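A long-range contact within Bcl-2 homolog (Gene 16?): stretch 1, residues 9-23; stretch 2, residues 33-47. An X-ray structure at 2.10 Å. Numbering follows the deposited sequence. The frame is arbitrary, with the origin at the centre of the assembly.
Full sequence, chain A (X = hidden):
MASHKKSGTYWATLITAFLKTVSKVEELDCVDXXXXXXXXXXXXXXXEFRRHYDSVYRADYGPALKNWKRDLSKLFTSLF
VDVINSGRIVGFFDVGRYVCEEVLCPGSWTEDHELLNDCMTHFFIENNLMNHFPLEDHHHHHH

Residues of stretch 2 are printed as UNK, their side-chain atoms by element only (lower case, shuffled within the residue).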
ATOM      1  N   THR A   9       3.657  -1.937 -16.289  1.00 55.52           N
ATOM      2  CA  THR A   9       2.501  -2.639 -16.788  1.00 54.15           C
ATOM      3  C   THR A   9       2.110  -3.743 -15.839  1.00 50.64           C
ATOM      4  O   THR A   9       0.973  -3.908 -15.502  1.00 51.35           O
ATOM      5  CB  THR A   9       2.785  -3.273 -18.156  1.00 56.68           C
ATOM      6  OG1 THR A   9       3.311  -2.295 -19.046  1.00 63.09           O
ATOM      7  CG2 THR A   9       1.558  -3.824 -18.724  1.00 55.41           C
ATOM      8  N   TYR A  10       3.073  -4.530 -15.443  1.00 48.83           N
ATOM      9  CA  TYR A  10       2.843  -5.598 -14.479  1.00 45.15           C
ATOM     10  C   TYR A  10       2.337  -5.061 -13.125  1.00 42.06           C
ATOM     11  O   TYR A  10       1.408  -5.627 -12.507  1.00 38.48           O
ATOM     12  CB  TYR A  10       4.097  -6.431 -14.283  1.00 49.69           C
ATOM     13  CG  TYR A  10       3.805  -7.573 -13.384  1.00 50.80           C
ATOM     14  CD1 TYR A  10       2.892  -8.561 -13.765  1.00 52.35           C
ATOM     15  CD2 TYR A  10       4.344  -7.620 -12.113  1.00 48.62           C
ATOM     16  CE1 TYR A  10       2.556  -9.594 -12.906  1.00 54.34           C
ATOM     17  CE2 TYR A  10       4.035  -8.655 -11.256  1.00 53.12           C
ATOM     18  CZ  TYR A  10       3.142  -9.633 -11.647  1.00 52.08           C
ATOM     19  OH  TYR A  10       2.833 -10.655 -10.787  1.00 50.34           O
ATOM     20  N   TRP A  11       2.920  -3.949 -12.692  1.00 40.19           N
ATOM     21  CA  TRP A  11       2.618  -3.392 -11.419  1.00 37.71           C
ATOM     22  C   TRP A  11       1.250  -2.813 -11.357  1.00 37.60           C
ATOM     23  O   TRP A  11       0.616  -2.926 -10.307  1.00 34.50           O
ATOM     24  CB  TRP A  11       3.647  -2.345 -11.062  1.00 42.05           C
ATOM     25  CG  TRP A  11       4.806  -2.928 -10.283  1.00 41.43           C
ATOM     26  CD1 TRP A  11       6.077  -3.237 -10.758  1.00 44.47           C
ATOM     27  CD2 TRP A  11       4.806  -3.324  -8.854  1.00 39.52           C
ATOM     28  NE1 TRP A  11       6.861  -3.781  -9.742  1.00 46.11           N
ATOM     29  CE2 TRP A  11       6.162  -3.835  -8.568  1.00 41.82           C
ATOM     30  CE3 TRP A  11       3.860  -3.253  -7.801  1.00 35.31           C
ATOM     31  CZ2 TRP A  11       6.531  -4.270  -7.286  1.00 38.96           C
ATOM     32  CZ3 TRP A  11       4.237  -3.712  -6.524  1.00 35.82           C
ATOM     33  CH2 TRP A  11       5.537  -4.209  -6.274  1.00 35.77           C
ATOM     34  N   ALA A  12       0.759  -2.225 -12.468  1.00 37.84           N
ATOM     35  CA  ALA A  12      -0.624  -1.757 -12.555  1.00 35.36           C
ATOM     36  C   ALA A  12      -1.583  -2.914 -12.322  1.00 35.23           C
ATOM     37  O   ALA A  12      -2.584  -2.780 -11.630  1.00 35.41           O
ATOM     38  CB  ALA A  12      -0.913  -1.116 -13.948  1.00 37.17           C
ATOM     39  N   THR A  13      -1.307  -4.043 -12.947  1.00 34.11           N
ATOM     40  CA  THR A  13      -2.102  -5.264 -12.723  1.00 36.01           C
ATOM     41  C   THR A  13      -2.076  -5.712 -11.244  1.00 31.55           C
ATOM     42  O   THR A  13      -3.117  -6.043 -10.623  1.00 29.84           O
ATOM     43  CB  THR A  13      -1.549  -6.399 -13.620  1.00 36.18           C
ATOM     44  OG1 THR A  13      -1.877  -6.055 -14.958  1.00 38.57           O
ATOM     45  CG2 THR A  13      -2.165  -7.765 -13.320  1.00 36.08           C
ATOM     46  N   LEU A  14      -0.867  -5.699 -10.693  1.00 31.50           N
ATOM     47  CA  LEU A  14      -0.611  -6.229  -9.373  1.00 29.63           C
ATOM     48  C   LEU A  14      -1.299  -5.324  -8.343  1.00 29.22           C
ATOM     49  O   LEU A  14      -1.942  -5.806  -7.379  1.00 29.60           O
ATOM     50  CB  LEU A  14       0.921  -6.210  -9.175  1.00 30.21           C
ATOM     51  CG  LEU A  14       1.351  -6.740  -7.833  1.00 30.79           C
ATOM     52  CD1 LEU A  14       0.547  -8.031  -7.494  1.00 30.83           C
ATOM     53  CD2 LEU A  14       2.905  -6.913  -7.823  1.00 31.44           C
ATOM     54  N   ILE A  15      -1.226  -4.006  -8.548  1.00 29.08           N
ATOM     55  CA  ILE A  15      -1.899  -3.102  -7.615  1.00 27.82           C
ATOM     56  C   ILE A  15      -3.426  -3.298  -7.552  1.00 28.48           C
ATOM     57  O   ILE A  15      -4.101  -3.266  -6.442  1.00 26.65           O
ATOM     58  CB  ILE A  15      -1.499  -1.632  -7.909  1.00 29.61           C
ATOM     59  CG1 ILE A  15      -0.013  -1.391  -7.511  1.00 30.21           C
ATOM     60  CG2 ILE A  15      -2.368  -0.694  -7.070  1.00 28.73           C
ATOM     61  CD1 ILE A  15       0.700  -0.320  -8.294  1.00 33.59           C
ATOM     62  N   THR A  16      -4.020  -3.458  -8.747  1.00 29.66           N
ATOM     63  CA  THR A  16      -5.458  -3.634  -8.790  1.00 30.29           C
ATOM     64  C   THR A  16      -5.811  -4.985  -8.133  1.00 30.81           C
ATOM     65  O   THR A  16      -6.792  -5.082  -7.402  1.00 31.92           O
ATOM     66  CB  THR A  16      -5.927  -3.707 -10.241  1.00 33.29           C
ATOM     67  OG1 THR A  16      -5.496  -2.540 -10.952  1.00 32.63           O
ATOM     68  CG2 THR A  16      -7.507  -3.862 -10.316  1.00 34.29           C
ATOM     69  N   ALA A  17      -5.034  -6.040  -8.409  1.00 30.04           N
ATOM     70  CA  ALA A  17      -5.345  -7.357  -7.828  1.00 29.93           C
ATOM     71  C   ALA A  17      -5.137  -7.259  -6.318  1.00 28.70           C
ATOM     72  O   ALA A  17      -5.943  -7.811  -5.559  1.00 29.62           O
ATOM     73  CB  ALA A  17      -4.469  -8.398  -8.452  1.00 30.09           C
ATOM     74  N   PHE A  18      -4.167  -6.423  -5.881  1.00 27.49           N
ATOM     75  CA  PHE A  18      -3.905  -6.228  -4.437  1.00 25.71           C
ATOM     76  C   PHE A  18      -5.124  -5.590  -3.815  1.00 26.68           C
ATOM     77  O   PHE A  18      -5.615  -6.112  -2.817  1.00 27.41           O
ATOM     78  CB  PHE A  18      -2.702  -5.361  -4.170  1.00 24.46           C
ATOM     79  CG  PHE A  18      -2.543  -4.948  -2.713  1.00 25.41           C
ATOM     80  CD1 PHE A  18      -1.988  -5.822  -1.757  1.00 24.95           C
ATOM     81  CD2 PHE A  18      -2.982  -3.672  -2.273  1.00 26.24           C
ATOM     82  CE1 PHE A  18      -1.819  -5.389  -0.422  1.00 26.65           C
ATOM     83  CE2 PHE A  18      -2.811  -3.252  -0.960  1.00 25.63           C
ATOM     84  CZ  PHE A  18      -2.236  -4.106  -0.024  1.00 25.24           C
ATOM     85  N   LEU A  19      -5.603  -4.482  -4.387  1.00 26.72           N
ATOM     86  CA  LEU A  19      -6.790  -3.765  -3.836  1.00 29.59           C
ATOM     87  C   LEU A  19      -8.093  -4.617  -3.889  1.00 31.78           C
ATOM     88  O   LEU A  19      -8.918  -4.575  -2.948  1.00 35.34           O
ATOM     89  CB  LEU A  19      -7.009  -2.440  -4.534  1.00 27.56           C
ATOM     90  CG  LEU A  19      -5.826  -1.453  -4.422  1.00 28.12           C
ATOM     91  CD1 LEU A  19      -6.075  -0.241  -5.353  1.00 31.15           C
ATOM     92  CD2 LEU A  19      -5.722  -0.920  -3.008  1.00 27.49           C
ATOM     93  N   LYS A  20      -8.286  -5.363  -4.966  1.00 31.91           N
ATOM     94  CA  LYS A  20      -9.517  -6.176  -5.103  1.00 35.98           C
ATOM     95  C   LYS A  20      -9.459  -7.273  -4.057  1.00 40.90           C
ATOM     96  O   LYS A  20     -10.482  -7.552  -3.388  1.00 45.63           O
ATOM     97  CB  LYS A  20      -9.691  -6.781  -6.508  1.00 36.04           C
ATOM     98  CG  LYS A  20      -9.862  -5.752  -7.615  1.00 36.33           C
ATOM     99  CD  LYS A  20     -10.162  -6.367  -8.998  1.00 37.24           C
ATOM    100  CE  LYS A  20     -10.519  -5.228  -9.961  1.00 39.68           C
ATOM    101  NZ  LYS A  20     -10.691  -5.536 -11.452  1.00 43.93           N
ATOM    102  N   THR A  21      -8.265  -7.864  -3.874  1.00 38.74           N
ATOM    103  CA  THR A  21      -8.099  -8.941  -2.875  1.00 39.47           C
ATOM    104  C   THR A  21      -8.398  -8.430  -1.483  1.00 40.37           C
ATOM    105  O   THR A  21      -9.138  -9.076  -0.785  1.00 44.19           O
ATOM    106  CB  THR A  21      -6.697  -9.627  -2.901  1.00 40.51           C
ATOM    107  OG1 THR A  21      -6.440 -10.271  -4.160  1.00 37.14           O
ATOM    108  CG2 THR A  21      -6.596 -10.690  -1.847  1.00 41.74           C
ATOM    109  N   VAL A  22      -7.825  -7.299  -1.052  1.00 38.48           N
ATOM    110  CA  VAL A  22      -8.029  -6.831   0.312  1.00 33.98           C
ATOM    111  C   VAL A  22      -9.437  -6.252   0.463  1.00 41.63           C
ATOM    112  O   VAL A  22      -9.992  -6.179   1.581  1.00 41.55           O
ATOM    113  CB  VAL A  22      -6.960  -5.806   0.810  1.00 33.61           C
ATOM    114  CG1 VAL A  22      -5.535  -6.368   0.690  1.00 29.03           C
ATOM    115  CG2 VAL A  22      -7.083  -4.457   0.099  1.00 30.19           C
ATOM    116  N   SER A  23     -10.036  -5.837  -0.659  1.00 44.80           N
ATOM    117  CA  SER A  23     -11.467  -5.482  -0.664  1.00 47.13           C
ATOM    118  C   SER A  23     -12.427  -6.681  -0.764  1.00 50.96           C
ATOM    119  O   SER A  23     -13.636  -6.538  -0.585  1.00 54.04           O
ATOM    120  CB  SER A  23     -11.757  -4.483  -1.767  1.00 45.65           C
ATOM    121  OG  SER A  23     -11.080  -3.299  -1.448  1.00 44.49           O
ATOM    122  N   UNK A  33      -2.419 -17.258 -10.956  1.00 50.36           N
ATOM    123  CA  UNK A  33      -1.534 -17.797  -9.877  1.00 51.51           C
ATOM    124  C   UNK A  33      -0.362 -16.942  -9.446  1.00 46.57           C
ATOM    125  O   UNK A  33      -0.215 -16.646  -8.288  1.00 46.88           O
ATOM    126  o   UNK A  33      -1.895 -20.082  -9.827  1.00 53.22           O
ATOM    127  c   UNK A  33      -0.990 -19.157 -10.302  1.00 52.71           C
ATOM    128  N   UNK A  34       0.477 -16.559 -10.405  1.00 49.12           N
ATOM    129  CA  UNK A  34       1.697 -15.763 -10.169  1.00 50.09           C
ATOM    130  C   UNK A  34       1.350 -14.402  -9.611  1.00 47.53           C
ATOM    131  O   UNK A  34       2.083 -13.861  -8.787  1.00 46.88           O
ATOM    132  c   UNK A  34       2.428 -15.570 -11.475  1.00 52.22           C
ATOM    133  N   UNK A  35       0.240 -13.836 -10.089  1.00 44.08           N
ATOM    134  CA  UNK A  35      -0.202 -12.584  -9.551  1.00 39.92           C
ATOM    135  C   UNK A  35      -0.687 -12.849  -8.107  1.00 38.72           C
ATOM    136  O   UNK A  35      -0.459 -12.051  -7.213  1.00 34.11           O
ATOM    137  c   UNK A  35      -1.351 -12.007 -10.385  1.00 39.88           C
ATOM    138  c   UNK A  35      -0.831 -11.474 -11.744  1.00 40.14           C
ATOM    139  c   UNK A  35      -2.090 -10.939  -9.586  1.00 35.22           C
ATOM    140  N   UNK A  36      -1.402 -13.950  -7.893  1.00 37.51           N
ATOM    141  CA  UNK A  36      -1.882 -14.213  -6.549  1.00 37.47           C
ATOM    142  C   UNK A  36      -0.669 -14.379  -5.560  1.00 35.39           C
ATOM    143  O   UNK A  36      -0.726 -14.040  -4.364  1.00 32.60           O
ATOM    144  c   UNK A  36      -4.133 -17.142  -5.294  1.00 46.92           C
ATOM    145  c   UNK A  36      -3.298 -15.858  -5.216  1.00 44.23           C
ATOM    146  c   UNK A  36      -4.111 -14.653  -4.707  1.00 44.40           C
ATOM    147  c   UNK A  36      -2.717 -15.484  -6.571  1.00 40.38           C
ATOM    148  N   UNK A  37       0.434 -14.882  -6.083  1.00 35.03           N
ATOM    149  CA  UNK A  37       1.652 -14.995  -5.260  1.00 34.63           C
ATOM    150  C   UNK A  37       2.135 -13.598  -4.786  1.00 32.04           C
ATOM    151  O   UNK A  37       2.422 -13.414  -3.589  1.00 29.99           O
ATOM    152  c   UNK A  37       4.085 -15.768  -5.172  1.00 35.16           C
ATOM    153  c   UNK A  37       2.743 -15.871  -5.928  1.00 34.40           C
ATOM    154  c   UNK A  37       2.272 -17.299  -5.875  1.00 37.09           C
ATOM    155  N   UNK A  38       2.212 -12.666  -5.715  1.00 31.74           N
ATOM    156  CA  UNK A  38       2.774 -11.340  -5.462  1.00 31.89           C
ATOM    157  C   UNK A  38       1.846 -10.567  -4.592  1.00 27.44           C
ATOM    158  O   UNK A  38       2.286  -9.861  -3.688  1.00 27.71           O
ATOM    159  c   UNK A  38       4.252 -11.214  -7.494  1.00 43.13           C
ATOM    160  o   UNK A  38       4.342 -11.101  -8.713  1.00 49.29           O
ATOM    161  o   UNK A  38       5.145 -11.820  -6.841  1.00 52.43           O
ATOM    162  c   UNK A  38       3.040 -10.630  -6.780  1.00 34.98           C
ATOM    163  N   UNK A  39       0.547 -10.731  -4.845  1.00 28.07           N
ATOM    164  CA  UNK A  39      -0.473 -10.114  -4.009  1.00 25.97           C
ATOM    165  C   UNK A  39      -0.280 -10.536  -2.560  1.00 25.60           C
ATOM    166  O   UNK A  39      -0.174  -9.679  -1.689  1.00 25.22           O
ATOM    167  c   UNK A  39      -1.875 -10.418  -4.504  1.00 27.76           C
ATOM    168  c   UNK A  39      -2.856 -10.122  -3.379  1.00 28.41           C
ATOM    169  c   UNK A  39      -2.207  -9.570  -5.748  1.00 26.58           C
ATOM    170  N   UNK A  40      -0.170 -11.848  -2.298  1.00 27.10           N
ATOM    171  CA  UNK A  40      -0.041 -12.379  -0.957  1.00 27.30           C
ATOM    172  C   UNK A  40       1.268 -11.889  -0.336  1.00 26.22           C
ATOM    173  O   UNK A  40       1.373 -11.602   0.896  1.00 25.81           O
ATOM    174  c   UNK A  40      -0.101 -13.927  -1.035  1.00 32.30           C
ATOM    175  o   UNK A  40       0.193 -14.433   0.310  1.00 35.34           O
ATOM    176  N   UNK A  41       2.294 -11.757  -1.175  1.00 25.28           N
ATOM    177  CA  UNK A  41       3.530 -11.299  -0.645  1.00 26.42           C
ATOM    178  C   UNK A  41       3.354  -9.842  -0.093  1.00 24.36           C
ATOM    179  O   UNK A  41       3.780  -9.509   1.021  1.00 24.77           O
ATOM    180  c   UNK A  41       7.968  -9.721  -2.108  1.00 45.27           C
ATOM    181  n   UNK A  41       9.205 -10.205  -2.762  1.00 48.85           N
ATOM    182  c   UNK A  41       6.746 -10.551  -2.467  1.00 39.85           C
ATOM    183  c   UNK A  41       4.576 -11.311  -1.705  1.00 27.96           C
ATOM    184  c   UNK A  41       5.707 -10.361  -1.377  1.00 31.58           C
ATOM    185  N   UNK A  42       2.671  -8.992  -0.849  1.00 23.71           N
ATOM    186  CA  UNK A  42       2.506  -7.614  -0.425  1.00 21.55           C
ATOM    187  C   UNK A  42       1.549  -7.544   0.757  1.00 21.40           C
ATOM    188  O   UNK A  42       1.820  -6.814   1.684  1.00 21.48           O
ATOM    189  c   UNK A  42       2.005  -6.769  -1.577  1.00 22.27           C
ATOM    190  c   UNK A  42       2.508  -6.232  -3.932  1.00 24.50           C
ATOM    191  c   UNK A  42       1.651  -5.310  -1.085  1.00 22.35           C
ATOM    192  c   UNK A  42       3.139  -6.699  -2.627  1.00 22.81           C
ATOM    193  N   UNK A  43       0.465  -8.327   0.782  1.00 21.35           N
ATOM    194  CA  UNK A  43      -0.419  -8.242   1.943  1.00 22.23           C
ATOM    195  C   UNK A  43       0.370  -8.686   3.184  1.00 22.44           C
ATOM    196  O   UNK A  43       0.298  -8.019   4.220  1.00 24.25           O
ATOM    197  c   UNK A  43      -3.664  -9.705   0.365  1.00 26.49           C
ATOM    198  c   UNK A  43      -2.552  -8.725   0.722  1.00 23.75           C
ATOM    199  c   UNK A  43      -2.324  -9.237   3.222  1.00 24.98           C
ATOM    200  c   UNK A  43      -1.629  -9.166   1.845  1.00 23.96           C
ATOM    201  N   UNK A  44       1.161  -9.754   3.080  1.00 23.10           N
ATOM    202  CA  UNK A  44       1.978 -10.242   4.254  1.00 23.61           C
ATOM    203  C   UNK A  44       2.974  -9.134   4.724  1.00 23.28           C
ATOM    204  O   UNK A  44       3.083  -8.870   5.901  1.00 24.37           O
ATOM    205  c   UNK A  44       2.771 -11.464   3.856  1.00 23.45           C
ATOM    206  c   UNK A  44       3.591 -11.937   4.909  1.00 24.31           C
ATOM    207  o   UNK A  44       1.864 -12.454   3.451  1.00 25.37           O
ATOM    208  N   UNK A  45       3.684  -8.455   3.809  1.00 23.33           N
ATOM    209  CA  UNK A  45       4.584  -7.360   4.239  1.00 21.44           C
ATOM    210  C   UNK A  45       3.754  -6.291   4.964  1.00 22.21           C
ATOM    211  O   UNK A  45       4.126  -5.798   6.038  1.00 22.52           O
ATOM    212  c   UNK A  45       6.880  -7.430   1.047  1.00 25.50           C
ATOM    213  c   UNK A  45       6.269  -7.841   2.390  1.00 24.82           C
ATOM    214  c   UNK A  45       5.370  -6.759   3.052  1.00 22.29           C
ATOM    215  c   UNK A  45       7.309  -8.285   3.381  1.00 26.26           C
ATOM    216  N   UNK A  46       2.587  -5.927   4.402  1.00 23.07           N
ATOM    217  CA  UNK A  46       1.774  -4.892   5.076  1.00 21.19           C
ATOM    218  C   UNK A  46       1.337  -5.317   6.454  1.00 21.63           C
ATOM    219  O   UNK A  46       1.275  -4.498   7.361  1.00 23.50           O
ATOM    220  o   UNK A  46      -0.429  -5.376   4.047  1.00 20.84           O
ATOM    221  c   UNK A  46       0.962  -3.759   2.845  1.00 20.67           C
ATOM    222  c   UNK A  46       0.557  -4.356   4.249  1.00 21.33           C
ATOM    223  N   UNK A  47       1.026  -6.591   6.641  1.00 23.69           N
ATOM    224  CA  UNK A  47       0.622  -7.053   7.955  1.00 25.35           C
ATOM    225  C   UNK A  47       1.774  -6.974   8.920  1.00 25.12           C
ATOM    226  O   UNK A  47       1.586  -6.611  10.076  1.00 27.78           O
ATOM    227  c   UNK A  47      -1.852  -9.857   6.868  1.00 32.55           C
ATOM    228  c   UNK A  47      -1.378  -8.463   7.230  1.00 28.76           C
ATOM    229  c   UNK A  47       0.038  -8.459   7.854  1.00 26.50           C
ATOM    230  o   UNK A  47      -1.033 -10.701   6.485  1.00 35.30           O
ATOM    231  n   UNK A  47      -3.185 -10.116   6.946  1.00 34.90           N
TER

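Position 33 carries one carbon and then one oxygen, out of reach of stretch 1. It is Ser33. Position 34 has a single side-chain carbon, pointing sideways. It is Ala34.

Position 35 has one carbon carrying two more, with no polar atom. The group meets Tyr10, Thr13, Leu14 and Ala17. It is Val35, chi1 t. Val35 CG1 lies 3.7 Å from Ala17 CB.

Position 36 has four carbons forked at the second, and CB points away. It is Leu36. Position 37 has one carbon carrying two, exposed and clear of stretch 1. It is Val37.

Position 38 has two carbons, the second carrying two oxygens. One oxygen is 2.6 Å from Tyr10 OH. Such a carboxylate on a short stem is Asp38. Tyr10 OH donates a hydrogen bond to Asp38 OD2, which sits at the edge of the ring, near its plane.

Position 39 again has one carbon carrying two. It is lodged among Leu14, Ala17, Phe18 and Thr21. It is Val39. Val39 CG2 lies 3.6 Å from Leu14 CD1.

Position 40 has a carbon and an oxygen, and its CB points away. It is Ser40. Position 41 has four carbons in a row ending in nitrogen, out of reach. It is Lys41.

Position 42 has four carbons forked at the first, one arm two carbons long. Its CB points toward stretch 1, and the side chain touches Trp11, Leu14 and Phe18. It is Ile42. Ile42 CG2 is 3.5 Å from Phe18 CE1; Ile42 CD1 is 4.0 Å from Leu14 CD2.

Position 43 has the same fork and meets Phe18, Thr21 and Val22. It is Ile43. Ile43 CG1 lies 3.6 Å from Phe18 CE1, and Ile43 CD1 3.8 Å from Thr21 CG2.

Position 44 has one carbon carrying an oxygen and a carbon, out of reach. It is Thr44. Position 45 has four carbons forked at the second, also out of reach. It is Leu45.

Position 46 has one carbon carrying an oxygen and a carbon. Its CB points toward stretch 1, and a side-chain carbon nears the Phe18 ring. It is Thr46. Thr46 CG2 is 4.3 Å from Phe18 CZ, while Thr46 OG1 donates to Ile43 O at 2.7 Å. Position 47 has three carbons, the third carrying oxygen and nitrogen, out of reach of stretch 1. It is Gln47.

The two helices cross at 66°, 9.3 Å apart at closest approach, and bury 622 Å². Leu14 and Phe18 fit into holes on stretch 2, and Val39 into one on stretch 1. Phe18 CA and Val39 CA are 5.2 Å apart, and Ala17 CB packs 3.7 Å from both Val35 CG1 and Val39 CG2. The packing is mostly apolar, with one cross-stretch hydrogen bond, Tyr10 to Asp38.

Stretch 2 33-47: SAVLVDVSKIITLTQ
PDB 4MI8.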